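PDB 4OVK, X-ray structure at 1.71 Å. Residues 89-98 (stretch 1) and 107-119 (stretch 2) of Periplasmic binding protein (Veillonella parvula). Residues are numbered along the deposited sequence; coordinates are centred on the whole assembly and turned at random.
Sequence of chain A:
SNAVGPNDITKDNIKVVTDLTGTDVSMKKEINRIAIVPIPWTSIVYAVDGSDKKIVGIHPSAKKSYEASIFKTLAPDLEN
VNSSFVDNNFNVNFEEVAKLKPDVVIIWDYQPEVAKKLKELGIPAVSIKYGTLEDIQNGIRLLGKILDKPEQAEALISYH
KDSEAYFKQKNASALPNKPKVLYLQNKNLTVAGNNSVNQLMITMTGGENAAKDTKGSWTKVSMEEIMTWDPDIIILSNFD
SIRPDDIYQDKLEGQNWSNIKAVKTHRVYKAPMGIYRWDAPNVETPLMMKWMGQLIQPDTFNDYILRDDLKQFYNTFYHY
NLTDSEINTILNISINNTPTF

Stretch 1, residues 89-98: NFNVNFEEVA
Stretch 2 107-119: IWDYQPEVAKKLK

An indole nitrogen aimed at an aromatic face, with no conventional acceptor, is the most unusual feature of this contact. W108 NE1 lies over one face of the F90 ring, 3.7 Å from F90 CE1, and is buried by the contact without a polar partner anywhere in the model. The pair is edge-to-face: the edge of W108 points toward the face of F90, the phenyl and five-membered ring centroids lie 5.0 Å apart, and the planes meet at 85°. In general, the electron-rich face of a phenyl ring offers a polar N-H edge a more favourable environment than aliphatic carbon would.

The example illustrates how a loop and a helix start can be fastened at one end by aromatic and polar groups and extended by aliphatic packing. In stretch 1, F90 adopts a left-handed backbone (phi/psi 68/19), N91 and V92 are extended (-76/127 and -90/134), and a helix runs from F94 through A98. N93 (chi1 t) caps it, OD1 accepting from E96 N at 3.1 Å. Stretch 2 leaves a strand at I107 and W108, makes a type I turn from W108 to Q111, closed by Q111 N to W108 O at 3.0 Å, and enters a helix at P112 that continues beyond K119. The two helix axes approach to 11.4 Å and cross at -47°, their directions closer to parallel than antiparallel. In register, V92 CA lies 7.4 Å from V114 CA, and F94 CA 7.5 Å from L118 CA.

Q111 (chi1 m, chi2 t, chi3 -74°) uses both ends of its amide. Its OE1 accepts from W108 N at 2.9 Å, within the turn, while NE2 donates to F90 O at 2.8 Å; the 120° angle at the hydrogen makes this cross-stretch bond weak despite its short length. Y110 (chi1 p) starts sideways, but its end comes nearer, placing OH 3.5 Å from F90 CD2. F90 itself is m, with chi2 -78°, as W108 is m, with chi2 120°.

Farther along, V92 (t) meets V114 (t), CG2 to CG1 at 3.9 Å. F94 (m, chi2 -75°) receives the aliphatic part of K117 (t, p, p, t): K117 CG stands 3.7 Å from the ring centroid, 12° off its normal, a CH-pi contact, while the end of the lysine leads away. L118 (m, t) reaches the edge of the same ring, its CD2 3.9 Å from F94 CD1, and also meets V97 (t), CD2 to V97 CG1 at 4.1 Å. Together the stretches bury 433 Å².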

# COMPACT_ATOMS: atom_id res chain seq x y z
N ASN A 89 3.87 4.60 18.31
CA ASN A 89 3.79 6.04 18.16
C ASN A 89 5.06 6.57 17.49
O ASN A 89 5.32 7.77 17.48
CB ASN A 89 3.52 6.68 19.51
CG ASN A 89 2.24 6.17 20.14
OD1 ASN A 89 1.81 5.02 19.90
ND2 ASN A 89 1.60 7.00 20.96
N PHE A 90 5.84 5.65 16.91
CA PHE A 90 7.05 5.96 16.14
C PHE A 90 8.19 6.55 16.99
O PHE A 90 9.15 7.14 16.46
CB PHE A 90 6.72 6.84 14.91
CG PHE A 90 5.75 6.20 13.96
CD1 PHE A 90 6.16 5.21 13.07
CD2 PHE A 90 4.40 6.57 13.97
CE1 PHE A 90 5.26 4.60 12.21
CE2 PHE A 90 3.50 5.97 13.10
CZ PHE A 90 3.93 4.98 12.23
N ASN A 91 8.10 6.34 18.30
CA ASN A 91 9.18 6.71 19.21
C ASN A 91 10.31 5.72 19.12
O ASN A 91 10.11 4.52 19.27
CB ASN A 91 8.67 6.76 20.65
CG ASN A 91 7.63 7.84 20.84
OD1 ASN A 91 7.84 8.99 20.46
ND2 ASN A 91 6.50 7.47 21.42
N VAL A 92 11.51 6.23 18.90
CA VAL A 92 12.68 5.39 18.69
C VAL A 92 13.38 5.09 20.01
O VAL A 92 13.59 5.98 20.83
CB VAL A 92 13.66 6.05 17.70
CG1 VAL A 92 14.96 5.28 17.62
CG2 VAL A 92 13.01 6.15 16.33
N ASN A 93 13.73 3.83 20.22
CA ASN A 93 14.57 3.42 21.33
C ASN A 93 16.03 3.60 20.90
O ASN A 93 16.59 2.76 20.19
CB ASN A 93 14.26 1.98 21.72
CG ASN A 93 15.15 1.45 22.83
OD1 ASN A 93 16.20 2.00 23.14
ND2 ASN A 93 14.73 0.35 23.42
N PHE A 94 16.64 4.71 21.32
CA PHE A 94 17.97 5.07 20.83
C PHE A 94 19.06 4.11 21.30
O PHE A 94 20.04 3.88 20.58
CB PHE A 94 18.32 6.51 21.18
CG PHE A 94 17.39 7.51 20.58
CD1 PHE A 94 17.48 7.83 19.23
CD2 PHE A 94 16.43 8.13 21.35
CE1 PHE A 94 16.62 8.76 18.67
CE2 PHE A 94 15.57 9.06 20.80
CZ PHE A 94 15.66 9.37 19.45
N GLU A 95 18.90 3.55 22.50
CA GLU A 95 19.84 2.52 22.98
C GLU A 95 19.84 1.30 22.04
O GLU A 95 20.91 0.81 21.65
CB GLU A 95 19.50 2.09 24.42
CG GLU A 95 20.35 0.93 24.94
CD GLU A 95 20.12 0.62 26.41
OE1 GLU A 95 19.02 0.92 26.92
OE2 GLU A 95 21.04 0.08 27.05
N GLU A 96 18.66 0.83 21.68
CA GLU A 96 18.53 -0.34 20.81
C GLU A 96 19.13 -0.09 19.41
O GLU A 96 19.85 -0.95 18.88
CB GLU A 96 17.05 -0.77 20.72
CG GLU A 96 16.79 -2.06 19.95
CD GLU A 96 16.50 -3.25 20.85
OE1 GLU A 96 15.75 -3.10 21.84
OE2 GLU A 96 17.00 -4.35 20.55
N VAL A 97 18.87 1.08 18.83
CA VAL A 97 19.38 1.41 17.49
C VAL A 97 20.90 1.50 17.50
O VAL A 97 21.56 1.09 16.55
CB VAL A 97 18.81 2.74 16.94
CG1 VAL A 97 19.30 2.99 15.51
CG2 VAL A 97 17.30 2.75 16.97
N ALA A 98 21.43 2.05 18.58
CA ALA A 98 22.87 2.16 18.75
C ALA A 98 23.54 0.78 18.81
O ALA A 98 24.62 0.59 18.26
CB ALA A 98 23.19 2.96 20.01
N ILE A 107 13.35 7.56 8.53
CA ILE A 107 12.42 8.16 9.49
C ILE A 107 11.43 9.06 8.75
O ILE A 107 11.53 9.24 7.54
CB ILE A 107 13.14 8.97 10.58
CG1 ILE A 107 13.92 10.15 9.98
CG2 ILE A 107 14.06 8.07 11.39
CD1 ILE A 107 14.51 11.08 11.03
N TRP A 108 10.49 9.63 9.49
CA TRP A 108 9.52 10.57 8.95
C TRP A 108 10.02 12.01 9.00
O TRP A 108 10.78 12.38 9.90
CB TRP A 108 8.23 10.53 9.75
CG TRP A 108 7.39 9.31 9.56
CD1 TRP A 108 7.02 8.42 10.52
CD2 TRP A 108 6.77 8.86 8.35
NE1 TRP A 108 6.22 7.44 9.99
CE2 TRP A 108 6.06 7.69 8.65
CE3 TRP A 108 6.76 9.34 7.03
CZ2 TRP A 108 5.33 6.99 7.69
CZ3 TRP A 108 6.04 8.63 6.07
CH2 TRP A 108 5.34 7.47 6.41
N ASP A 109 9.55 12.81 8.05
CA ASP A 109 9.87 14.25 7.99
C ASP A 109 9.52 15.01 9.27
O ASP A 109 10.21 15.97 9.62
CB ASP A 109 9.22 14.91 6.78
CG ASP A 109 7.71 14.75 6.75
OD1 ASP A 109 7.14 14.02 7.59
OD2 ASP A 109 7.10 15.36 5.85
N TYR A 110 8.48 14.57 9.97
CA TYR A 110 8.06 15.20 11.21
C TYR A 110 8.85 14.76 12.45
O TYR A 110 8.45 15.08 13.57
CB TYR A 110 6.54 15.01 11.45
CG TYR A 110 6.08 13.58 11.74
CD1 TYR A 110 6.15 13.05 13.04
CD2 TYR A 110 5.55 12.78 10.74
CE1 TYR A 110 5.72 11.77 13.31
CE2 TYR A 110 5.12 11.49 11.00
CZ TYR A 110 5.21 10.99 12.29
OH TYR A 110 4.79 9.71 12.56
N GLN A 111 9.98 14.08 12.26
CA GLN A 111 10.83 13.63 13.37
C GLN A 111 12.25 14.25 13.34
O GLN A 111 13.24 13.52 13.47
CB GLN A 111 10.96 12.10 13.33
CG GLN A 111 9.65 11.34 13.47
CD GLN A 111 9.83 9.84 13.44
OE1 GLN A 111 10.08 9.24 12.38
NE2 GLN A 111 9.69 9.21 14.60
N PRO A 112 12.36 15.58 13.19
CA PRO A 112 13.70 16.15 13.08
C PRO A 112 14.55 15.93 14.34
O PRO A 112 15.77 15.80 14.23
CB PRO A 112 13.43 17.65 12.85
CG PRO A 112 12.09 17.89 13.45
CD PRO A 112 11.32 16.62 13.21
N GLU A 113 13.92 15.88 15.51
CA GLU A 113 14.64 15.62 16.76
C GLU A 113 15.25 14.21 16.79
O GLU A 113 16.31 14.00 17.38
CB GLU A 113 13.74 15.86 18.00
CG GLU A 113 12.72 14.77 18.34
CD GLU A 113 11.53 14.69 17.38
OE1 GLU A 113 11.44 15.50 16.43
OE2 GLU A 113 10.66 13.80 17.57
N VAL A 114 14.58 13.25 16.13
CA VAL A 114 15.10 11.89 15.98
C VAL A 114 16.34 11.93 15.07
O VAL A 114 17.38 11.36 15.40
CB VAL A 114 14.05 10.91 15.42
CG1 VAL A 114 14.65 9.52 15.19
CG2 VAL A 114 12.84 10.82 16.33
N ALA A 115 16.24 12.62 13.93
CA ALA A 115 17.39 12.79 13.04
C ALA A 115 18.60 13.35 13.78
O ALA A 115 19.71 12.85 13.65
CB ALA A 115 17.04 13.72 11.89
N LYS A 116 18.37 14.39 14.56
CA LYS A 116 19.45 15.06 15.28
C LYS A 116 20.11 14.16 16.34
O LYS A 116 21.34 14.12 16.45
CB LYS A 116 18.93 16.34 15.92
CG LYS A 116 19.99 17.19 16.61
CD LYS A 116 19.36 18.45 17.18
CE LYS A 116 20.34 19.24 18.02
NZ LYS A 116 19.65 20.31 18.79
N LYS A 117 19.30 13.44 17.10
CA LYS A 117 19.82 12.54 18.12
C LYS A 117 20.57 11.39 17.46
O LYS A 117 21.66 11.02 17.91
CB LYS A 117 18.73 12.02 19.05
CG LYS A 117 19.20 11.03 20.12
CD LYS A 117 20.41 11.50 20.94
CE LYS A 117 20.04 12.60 21.92
NZ LYS A 117 21.22 13.36 22.46
N LEU A 118 20.01 10.84 16.39
CA LEU A 118 20.69 9.76 15.69
C LEU A 118 22.07 10.21 15.20
O LEU A 118 23.05 9.48 15.33
CB LEU A 118 19.83 9.23 14.53
CG LEU A 118 18.66 8.35 14.98
CD1 LEU A 118 17.83 7.96 13.75
CD2 LEU A 118 19.13 7.12 15.72
N LYS A 119 22.13 11.42 14.64
CA LYS A 119 23.38 11.99 14.13
C LYS A 119 24.41 12.11 15.26
O LYS A 119 25.59 11.81 15.07
CB LYS A 119 23.13 13.37 13.50
CG LYS A 119 24.32 13.99 12.76
CD LYS A 119 23.90 15.30 12.11
CE LYS A 119 25.08 16.08 11.54
NZ LYS A 119 25.52 15.56 10.22